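Glycosyl hydrolase family 62 protein (Coprinopsis cinerea, PDB 5B6T) probably releases arabinofuranosyl side groups from arabinoxylan as an alpha-L-arabinofuranosidase of glycoside hydrolase family 62. Local coordinates at residues 37-42 / 54-59; 32-37 / 111-116. One frame throughout, in Å; residues are numbered along the deposited sequence. Where two conformers were deposited one is given.

Contact 1: residues 37-42 / 54-59; sequences RWHVFA and YISFTD
Residues 37-42 and 54-59 pair within the antiparallel hairpin of strands 37-46 and 49-57, the central strands of one four-stranded blade of the GH62 beta-propeller. The N-to-C directions of the short strand segments differ by 160°, close to antiparallel, and hydrogen-bonded pairs W38-F57 and V40-I55 fix the register. V40 N meets I55 O at 2.8 Å, nearly straight (171° at the hydrogen). W38 O accepts F57 N at 3.2 Å and, in the S56 conformer described, also S56 OG. That OG also takes NE of R37 at 2.8 Å, though with two S56 conformers deposited this relay may be intermittent. On the face that also bears S56, H39 and Y54 run alongside each other in the same sense. Their rings meet rim to rim, with ND1 of H39 hydrogen-bonded to OH of Y54 at 2.7 Å, either being a possible donor. F41 adds its ring obliquely: CD1 of Y54 lies over the F41 face, toward the rim, 3.4 Å from CZ. The W38, V40, I55 and F57 face is largely hydrophobic. F57, with CG between backbone N and carbonyl carbon (chi1 46°), offers its ring face to W38 CB, 3.7 Å from the centroid, while V40 CG2 lies 3.8 Å from F57 CE1. With NE2 satisfied by a backbone carbonyl in the preceding turn, H39 has partners at both ring nitrogens, which restrains imidazole rotation and is consistent with a proton on NE2.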
ATOM      1  N   ARG A  37      18.562  -6.810   2.936  1.00  9.98           N
ATOM      2  CA  ARG A  37      18.195  -5.952   1.836  1.00  9.77           C
ATOM      3  C   ARG A  37      16.754  -5.506   1.939  1.00  8.62           C
ATOM      4  O   ARG A  37      15.890  -6.235   2.459  1.00  8.55           O
ATOM      5  CB  ARG A  37      18.342  -6.680   0.478  1.00 11.22           C
ATOM      6  CG  ARG A  37      19.712  -7.225   0.136  1.00 13.05           C
ATOM      7  CD  ARG A  37      19.672  -7.921  -1.213  1.00 14.67           C
ATOM      8  NE  ARG A  37      19.570  -6.990  -2.333  1.00 15.54           N
ATOM      9  CZ  ARG A  37      20.577  -6.227  -2.788  1.00 16.82           C
ATOM     10  NH1 ARG A  37      21.768  -6.266  -2.217  1.00 18.35           N
ATOM     11  NH2 ARG A  37      20.382  -5.428  -3.823  1.00 17.69           N
ATOM     12  N   TRP A  38      16.505  -4.324   1.398  1.00  8.19           N
ATOM     13  CA  TRP A  38      15.154  -3.848   1.143  1.00  7.80           C
ATOM     14  C   TRP A  38      14.642  -4.461  -0.138  1.00  8.20           C
ATOM     15  O   TRP A  38      15.368  -4.546  -1.132  1.00  8.68           O
ATOM     16  CB  TRP A  38      15.161  -2.320   1.018  1.00  7.47           C
ATOM     17  CG  TRP A  38      15.529  -1.689   2.328  1.00  7.35           C
ATOM     18  CD1 TRP A  38      16.727  -1.170   2.692  1.00  7.37           C
ATOM     19  CD2 TRP A  38      14.669  -1.567   3.465  1.00  7.65           C
ATOM     20  NE1 TRP A  38      16.665  -0.703   4.004  1.00  7.33           N
ATOM     21  CE2 TRP A  38      15.412  -0.950   4.500  1.00  7.44           C
ATOM     22  CE3 TRP A  38      13.349  -1.957   3.722  1.00  7.64           C
ATOM     23  CZ2 TRP A  38      14.870  -0.707   5.765  1.00  7.51           C
ATOM     24  CZ3 TRP A  38      12.810  -1.694   4.986  1.00  7.69           C
ATOM     25  CH2 TRP A  38      13.574  -1.086   5.981  1.00  7.84           C
ATOM     26  N   HIS A  39      13.375  -4.856  -0.106  1.00  7.49           N
ATOM     27  CA  HIS A  39      12.689  -5.413  -1.266  1.00  7.56           C
ATOM     28  C   HIS A  39      11.456  -4.546  -1.469  1.00  7.23           C
ATOM     29  O   HIS A  39      10.532  -4.576  -0.658  1.00  7.89           O
ATOM     30  CB  HIS A  39      12.287  -6.867  -1.028  1.00  7.69           C
ATOM     31  CG  HIS A  39      13.443  -7.722  -0.651  1.00  8.34           C
ATOM     32  ND1 HIS A  39      14.180  -8.445  -1.560  1.00  8.40           N
ATOM     33  CD2 HIS A  39      14.040  -7.909   0.547  1.00  8.44           C
ATOM     34  CE1 HIS A  39      15.167  -9.067  -0.937  1.00  8.73           C
ATOM     35  NE2 HIS A  39      15.114  -8.743   0.344  1.00  8.50           N
ATOM     36  N   VAL A  40      11.462  -3.771  -2.545  1.00  6.95           N
ATOM     37  CA  VAL A  40      10.367  -2.873  -2.825  1.00  7.05           C
ATOM     38  C   VAL A  40       9.654  -3.361  -4.095  1.00  6.71           C
ATOM     39  O   VAL A  40      10.304  -3.650  -5.118  1.00  7.16           O
ATOM     40  CB  VAL A  40      10.857  -1.424  -3.017  1.00  7.38           C
ATOM     41  CG1 VAL A  40       9.756  -0.496  -3.547  1.00  7.99           C
ATOM     42  CG2 VAL A  40      11.480  -0.882  -1.719  1.00  7.51           C
ATOM     43  N   PHE A  41       8.335  -3.444  -4.026  1.00  6.68           N
ATOM     44  CA  PHE A  41       7.499  -3.670  -5.209  1.00  6.70           C
ATOM     45  C   PHE A  41       6.683  -2.435  -5.445  1.00  6.75           C
ATOM     46  O   PHE A  41       6.192  -1.842  -4.495  1.00  6.95           O
ATOM     47  CB  PHE A  41       6.572  -4.874  -4.973  1.00  6.78           C
ATOM     48  CG  PHE A  41       7.309  -6.157  -4.767  1.00  6.83           C
ATOM     49  CD1 PHE A  41       7.929  -6.451  -3.565  1.00  6.95           C
ATOM     50  CD2 PHE A  41       7.421  -7.061  -5.815  1.00  6.98           C
ATOM     51  CE1 PHE A  41       8.668  -7.619  -3.414  1.00  7.26           C
ATOM     52  CE2 PHE A  41       8.109  -8.241  -5.645  1.00  7.43           C
ATOM     53  CZ  PHE A  41       8.712  -8.528  -4.443  1.00  7.63           C
ATOM     54  N   ALA A  42       6.551  -2.014  -6.711  1.00  6.53           N
ATOM     55  CA  ALA A  42       5.843  -0.782  -7.007  1.00  6.83           C
ATOM     56  C   ALA A  42       5.113  -0.918  -8.322  1.00  6.81           C
ATOM     57  O   ALA A  42       5.485  -1.765  -9.150  1.00  7.04           O
ATOM     58  CB  ALA A  42       6.842   0.378  -7.063  1.00  6.74           C
ATOM     59  N   TYR A  54      10.118  -4.727  -9.347  1.00  7.34           N
ATOM     60  CA  TYR A  54      10.805  -5.146  -8.150  1.00  7.54           C
ATOM     61  C   TYR A  54      12.143  -4.411  -8.095  1.00  8.07           C
ATOM     62  O   TYR A  54      12.863  -4.306  -9.116  1.00  7.90           O
ATOM     63  CB  TYR A  54      11.037  -6.653  -8.168  1.00  7.44           C
ATOM     64  CG  TYR A  54      11.988  -7.172  -7.128  1.00  7.98           C
ATOM     65  CD1 TYR A  54      11.611  -7.230  -5.787  1.00  7.85           C
ATOM     66  CD2 TYR A  54      13.255  -7.669  -7.464  1.00  7.90           C
ATOM     67  CE1 TYR A  54      12.469  -7.711  -4.816  1.00  8.34           C
ATOM     68  CE2 TYR A  54      14.118  -8.140  -6.487  1.00  8.26           C
ATOM     69  CZ  TYR A  54      13.720  -8.185  -5.164  1.00  8.30           C
ATOM     70  OH  TYR A  54      14.580  -8.673  -4.196  1.00  8.94           O
ATOM     71  N   ILE A  55      12.426  -3.847  -6.919  1.00  8.03           N
ATOM     72  CA  ILE A  55      13.604  -3.029  -6.683  1.00  8.94           C
ATOM     73  C   ILE A  55      14.237  -3.496  -5.382  1.00  9.54           C
ATOM     74  O   ILE A  55      13.535  -3.645  -4.402  1.00  9.38           O
ATOM     75  CB  ILE A  55      13.217  -1.541  -6.552  1.00  9.44           C
ATOM     76  CG1 ILE A  55      12.259  -1.106  -7.686  1.00  9.68           C
ATOM     77  CG2 ILE A  55      14.475  -0.669  -6.502  1.00  9.69           C
ATOM     78  CD1 ILE A  55      11.661   0.289  -7.496  1.00  9.97           C
ATOM     79  N   SER A  56      15.547  -3.745  -5.353  1.00  9.69           N
ATOM     80  CA  SER A  56      16.173  -4.171  -4.116  0.50  9.78           C
ATOM     81  C   SER A  56      17.504  -3.449  -3.918  1.00 10.15           C
ATOM     82  O   SER A  56      18.197  -3.124  -4.878  1.00 10.77           O
ATOM     83  CB  SER A  56      16.321  -5.699  -4.083  0.50  9.79           C
ATOM     84  OG  SER A  56      16.922  -6.188  -2.889  0.50  9.57           O
ATOM     85  N   PHE A  57      17.810  -3.175  -2.664  1.00  9.56           N
ATOM     86  CA  PHE A  57      18.985  -2.378  -2.302  1.00  9.86           C
ATOM     87  C   PHE A  57      19.302  -2.614  -0.828  1.00 10.78           C
ATOM     88  O   PHE A  57      18.424  -2.937  -0.018  1.00  9.83           O
ATOM     89  CB  PHE A  57      18.741  -0.873  -2.581  1.00  9.84           C
ATOM     90  CG  PHE A  57      17.414  -0.363  -2.102  1.00  9.33           C
ATOM     91  CD1 PHE A  57      16.297  -0.443  -2.906  1.00  9.86           C
ATOM     92  CD2 PHE A  57      17.288   0.193  -0.832  1.00  9.36           C
ATOM     93  CE1 PHE A  57      15.078   0.004  -2.458  1.00  9.37           C
ATOM     94  CE2 PHE A  57      16.073   0.645  -0.379  1.00  9.57           C
ATOM     95  CZ  PHE A  57      14.963   0.552  -1.198  1.00  9.50           C
ATOM     96  N   THR A  58      20.566  -2.431  -0.472  1.00 12.34           N
ATOM     97  CA  THR A  58      20.977  -2.679   0.902  1.00 14.21           C
ATOM     98  C   THR A  58      20.696  -1.499   1.815  1.00 15.06           C
ATOM     99  O   THR A  58      20.375  -1.708   2.982  1.00 17.08           O
ATOM    100  CB  THR A  58      22.482  -3.013   1.005  1.00 14.93           C
ATOM    101  OG1 THR A  58      23.215  -1.951   0.409  1.00 15.74           O
ATOM    102  CG2 THR A  58      22.823  -4.297   0.300  1.00 15.71           C
ATOM    103  N   ASP A  59      20.791  -0.276   1.284  1.00 16.08           N
ATOM    104  CA  ASP A  59      20.850   0.976   2.059  1.00 18.77           C
ATOM    105  C   ASP A  59      19.984   2.009   1.353  1.00 16.72           C
ATOM    106  O   ASP A  59      19.977   2.057   0.121  1.00 15.66           O
ATOM    107  CB  ASP A  59      22.366   1.376   2.224  1.00 22.29           C
ATOM    108  CG  ASP A  59      22.685   2.866   2.005  1.00 23.90           C
ATOM    109  OD1 ASP A  59      21.868   3.775   2.232  1.00 28.90           O
ATOM    110  OD2 ASP A  59      23.853   3.167   1.669  1.00 30.21           O
TER

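Contact 2: residues 32-37 / 111-116; sequences VYHDGR and DINNPA
The carbonyl oxygen of H34 is approached by three groups: R37 N at 3.2 Å, NE2 of H39 and a water 3.1 Å away. The same water lies 3.1 Å from OD1 of N113 and so can bridge the two segments, although its two protons cannot serve every acceptor nearby. Besides this water link, the closest direct contacts are between carbon atoms. CD1 of I112 meets CG2 of V32 at 3.5 Å, and CG2 of I112 comes within 3.6 Å of CD2 of H34, obliquely to the ring, as the two side chains pass antiparallel to one another. The H34 ring carries CG of D35 over one face and meets the W95 ring edge-to-face. Both backbones are shaped by turns. D35 and G36, both with positive phi, are the corners of a type I' turn closed by the R37 N to H34 O bond; H34 N returns a second bond to R37 O at 2.9 Å. In the partner loop, D111 OD1 accepts N113 N at 3.0 Å from well above the carboxylate plane, an Asx turn set within the type I turn D111-N114. The arrangement is a tight two-residue beta hairpin packed against a loop of the next propeller blade.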
ATOM      1  N   VAL A  32       9.476  -4.766   2.271  1.00  6.93           N
ATOM      2  CA  VAL A  32       9.991  -5.608   3.359  1.00  7.34           C
ATOM      3  C   VAL A  32      11.512  -5.586   3.361  1.00  7.33           C
ATOM      4  O   VAL A  32      12.151  -5.431   2.315  1.00  7.75           O
ATOM      5  CB  VAL A  32       9.510  -7.078   3.278  1.00  7.38           C
ATOM      6  CG1 VAL A  32       8.009  -7.163   3.493  1.00  7.56           C
ATOM      7  CG2 VAL A  32       9.889  -7.767   1.978  1.00  8.01           C
ATOM      8  N   TYR A  33      12.060  -5.740   4.566  1.00  7.81           N
ATOM      9  CA  TYR A  33      13.501  -5.934   4.766  1.00  7.96           C
ATOM     10  C   TYR A  33      13.726  -7.400   5.064  1.00  8.20           C
ATOM     11  O   TYR A  33      13.134  -7.945   5.991  1.00  8.59           O
ATOM     12  CB  TYR A  33      14.007  -5.087   5.917  1.00  8.16           C
ATOM     13  CG  TYR A  33      15.530  -5.022   5.996  1.00  8.28           C
ATOM     14  CD1 TYR A  33      16.246  -4.218   5.133  1.00  7.92           C
ATOM     15  CD2 TYR A  33      16.236  -5.752   6.954  1.00  8.07           C
ATOM     16  CE1 TYR A  33      17.624  -4.129   5.208  1.00  8.00           C
ATOM     17  CE2 TYR A  33      17.615  -5.697   7.021  1.00  7.88           C
ATOM     18  CZ  TYR A  33      18.307  -4.872   6.167  1.00  7.94           C
ATOM     19  OH  TYR A  33      19.692  -4.770   6.271  1.00  8.30           O
ATOM     20  N   HIS A  34      14.546  -8.047   4.244  1.00  8.55           N
ATOM     21  CA  HIS A  34      14.751  -9.494   4.354  1.00  9.57           C
ATOM     22  C   HIS A  34      16.158  -9.831   3.936  1.00  9.89           C
ATOM     23  O   HIS A  34      16.637  -9.384   2.868  1.00  9.79           O
ATOM     24  CB  HIS A  34      13.745 -10.243   3.474  1.00  9.87           C
ATOM     25  CG  HIS A  34      14.010 -11.708   3.340  1.00 11.43           C
ATOM     26  ND1 HIS A  34      13.707 -12.597   4.333  1.00 12.73           N
ATOM     27  CD2 HIS A  34      14.557 -12.431   2.339  1.00 12.55           C
ATOM     28  CE1 HIS A  34      14.033 -13.819   3.950  1.00 13.13           C
ATOM     29  NE2 HIS A  34      14.562 -13.746   2.749  1.00 13.68           N
ATOM     30  N   ASP A  35      16.818 -10.607   4.789  1.00 10.85           N
ATOM     31  CA  ASP A  35      18.205 -10.991   4.572  1.00 12.35           C
ATOM     32  C   ASP A  35      19.101  -9.858   4.097  1.00 11.06           C
ATOM     33  O   ASP A  35      19.776  -9.950   3.088  1.00 11.02           O
ATOM     34  CB  ASP A  35      18.237 -12.189   3.635  1.00 14.32           C
ATOM     35  CG  ASP A  35      17.815 -13.459   4.341  1.00 16.71           C
ATOM     36  OD1 ASP A  35      17.647 -13.417   5.591  1.00 20.49           O
ATOM     37  OD2 ASP A  35      17.652 -14.490   3.663  1.00 20.94           O
ATOM     38  N   GLY A  36      19.086  -8.770   4.855  1.00 10.62           N
ATOM     39  CA  GLY A  36      20.004  -7.682   4.674  1.00 10.76           C
ATOM     40  C   GLY A  36      19.734  -6.710   3.552  1.00 10.69           C
ATOM     41  O   GLY A  36      20.587  -5.882   3.231  1.00 11.49           O
ATOM     42  N   ARG A  37      18.562  -6.810   2.936  1.00  9.98           N
ATOM     43  CA  ARG A  37      18.195  -5.952   1.836  1.00  9.77           C
ATOM     44  C   ARG A  37      16.754  -5.506   1.939  1.00  8.62           C
ATOM     45  O   ARG A  37      15.890  -6.235   2.459  1.00  8.55           O
ATOM     46  CB  ARG A  37      18.342  -6.680   0.478  1.00 11.22           C
ATOM     47  CG  ARG A  37      19.712  -7.225   0.136  1.00 13.05           C
ATOM     48  CD  ARG A  37      19.672  -7.921  -1.213  1.00 14.67           C
ATOM     49  NE  ARG A  37      19.570  -6.990  -2.333  1.00 15.54           N
ATOM     50  CZ  ARG A  37      20.577  -6.227  -2.788  1.00 16.82           C
ATOM     51  NH1 ARG A  37      21.768  -6.266  -2.217  1.00 18.35           N
ATOM     52  NH2 ARG A  37      20.382  -5.428  -3.823  1.00 17.69           N
ATOM     53  N   ASP A 111      10.747 -17.660  -3.156  1.00  9.69           N
ATOM     54  CA  ASP A 111      11.985 -16.888  -2.905  1.00 10.53           C
ATOM     55  C   ASP A 111      11.830 -15.448  -3.383  1.00 10.06           C
ATOM     56  O   ASP A 111      11.834 -15.188  -4.577  1.00  9.59           O
ATOM     57  CB  ASP A 111      13.152 -17.573  -3.630  1.00 11.83           C
ATOM     58  CG  ASP A 111      14.474 -16.856  -3.445  1.00 13.94           C
ATOM     59  OD1 ASP A 111      14.571 -15.979  -2.546  1.00 14.66           O
ATOM     60  OD2 ASP A 111      15.412 -17.256  -4.188  1.00 17.84           O
ATOM     61  N   ILE A 112      11.726 -14.516  -2.426  1.00 10.12           N
ATOM     62  CA  ILE A 112      11.571 -13.097  -2.755  1.00 10.35           C
ATOM     63  C   ILE A 112      12.759 -12.553  -3.545  1.00 10.80           C
ATOM     64  O   ILE A 112      12.620 -11.605  -4.327  1.00 11.32           O
ATOM     65  CB  ILE A 112      11.315 -12.252  -1.478  1.00 10.04           C
ATOM     66  CG1 ILE A 112      10.809 -10.838  -1.841  1.00 10.47           C
ATOM     67  CG2 ILE A 112      12.550 -12.176  -0.587  1.00 10.00           C
ATOM     68  CD1 ILE A 112      10.378 -10.066  -0.619  1.00 10.19           C
ATOM     69  N   ASN A 113      13.925 -13.170  -3.365  1.00 11.47           N
ATOM     70  CA  ASN A 113      15.124 -12.820  -4.139  1.00 12.05           C
ATOM     71  C   ASN A 113      15.126 -13.295  -5.578  1.00 10.92           C
ATOM     72  O   ASN A 113      16.096 -13.070  -6.289  1.00 11.54           O
ATOM     73  CB  ASN A 113      16.389 -13.335  -3.433  1.00 14.00           C
ATOM     74  CG  ASN A 113      16.794 -12.454  -2.287  1.00 17.30           C
ATOM     75  OD1 ASN A 113      16.785 -12.880  -1.146  1.00 22.25           O
ATOM     76  ND2 ASN A 113      17.164 -11.222  -2.595  1.00 18.86           N
ATOM     77  N   ASN A 114      14.057 -13.978  -6.012  1.00  9.77           N
ATOM     78  CA  ASN A 114      13.938 -14.422  -7.398  1.00  9.39           C
ATOM     79  C   ASN A 114      12.772 -13.736  -8.083  1.00  9.08           C
ATOM     80  O   ASN A 114      11.710 -14.326  -8.240  1.00  9.02           O
ATOM     81  CB  ASN A 114      13.759 -15.953  -7.488  1.00  9.88           C
ATOM     82  CG  ASN A 114      13.818 -16.430  -8.906  1.00  9.73           C
ATOM     83  OD1 ASN A 114      14.497 -15.800  -9.737  1.00 10.14           O
ATOM     84  ND2 ASN A 114      13.093 -17.498  -9.225  1.00 10.10           N
ATOM     85  N   PRO A 115      12.974 -12.502  -8.567  1.00  8.53           N
ATOM     86  CA  PRO A 115      11.832 -11.828  -9.173  1.00  9.00           C
ATOM     87  C   PRO A 115      11.309 -12.545 -10.420  1.00  9.36           C
ATOM     88  O   PRO A 115      10.118 -12.434 -10.752  1.00  9.29           O
ATOM     89  CB  PRO A 115      12.391 -10.449  -9.512  1.00  9.22           C
ATOM     90  CG  PRO A 115      13.898 -10.599  -9.507  1.00  9.31           C
ATOM     91  CD  PRO A 115      14.142 -11.613  -8.429  1.00  9.08           C
ATOM     92  N   ALA A 116      12.158 -13.311 -11.093  1.00 10.10           N
ATOM     93  CA  ALA A 116      11.715 -14.056 -12.271  1.00 11.05           C
ATOM     94  C   ALA A 116      10.696 -15.145 -11.952  1.00 11.14           C
ATOM     95  O   ALA A 116      10.034 -15.650 -12.881  1.00 13.50           O
ATOM     96  CB  ALA A 116      12.915 -14.669 -12.989  1.00 10.80           C
TER
HETATM   97  O   HOH W   1      18.062 -10.520   0.352  1.00 22.53           O

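Contacts 1 and 2 have centres 8 Å apart on the same side of the chain's centre and share R37, where the turn ending strand 25-34 passes into strand 37-46. Along the chain the order is 32-37, 37-42, 54-59, 111-116, so contact 1 falls within the sequence interval that contact 2 spans. Contact 1 joins neighbouring strands of one sheet; contact 2 carries that sheet's edge strand 25-34 to the loop between strands 104-109 and 122-123 of the following sheet. H39 connects them: its backbone N lies 2.8 Å from V32 O, and its ring packs on I112 and N113. One contact therefore builds a blade, the other seats it beside the next blade.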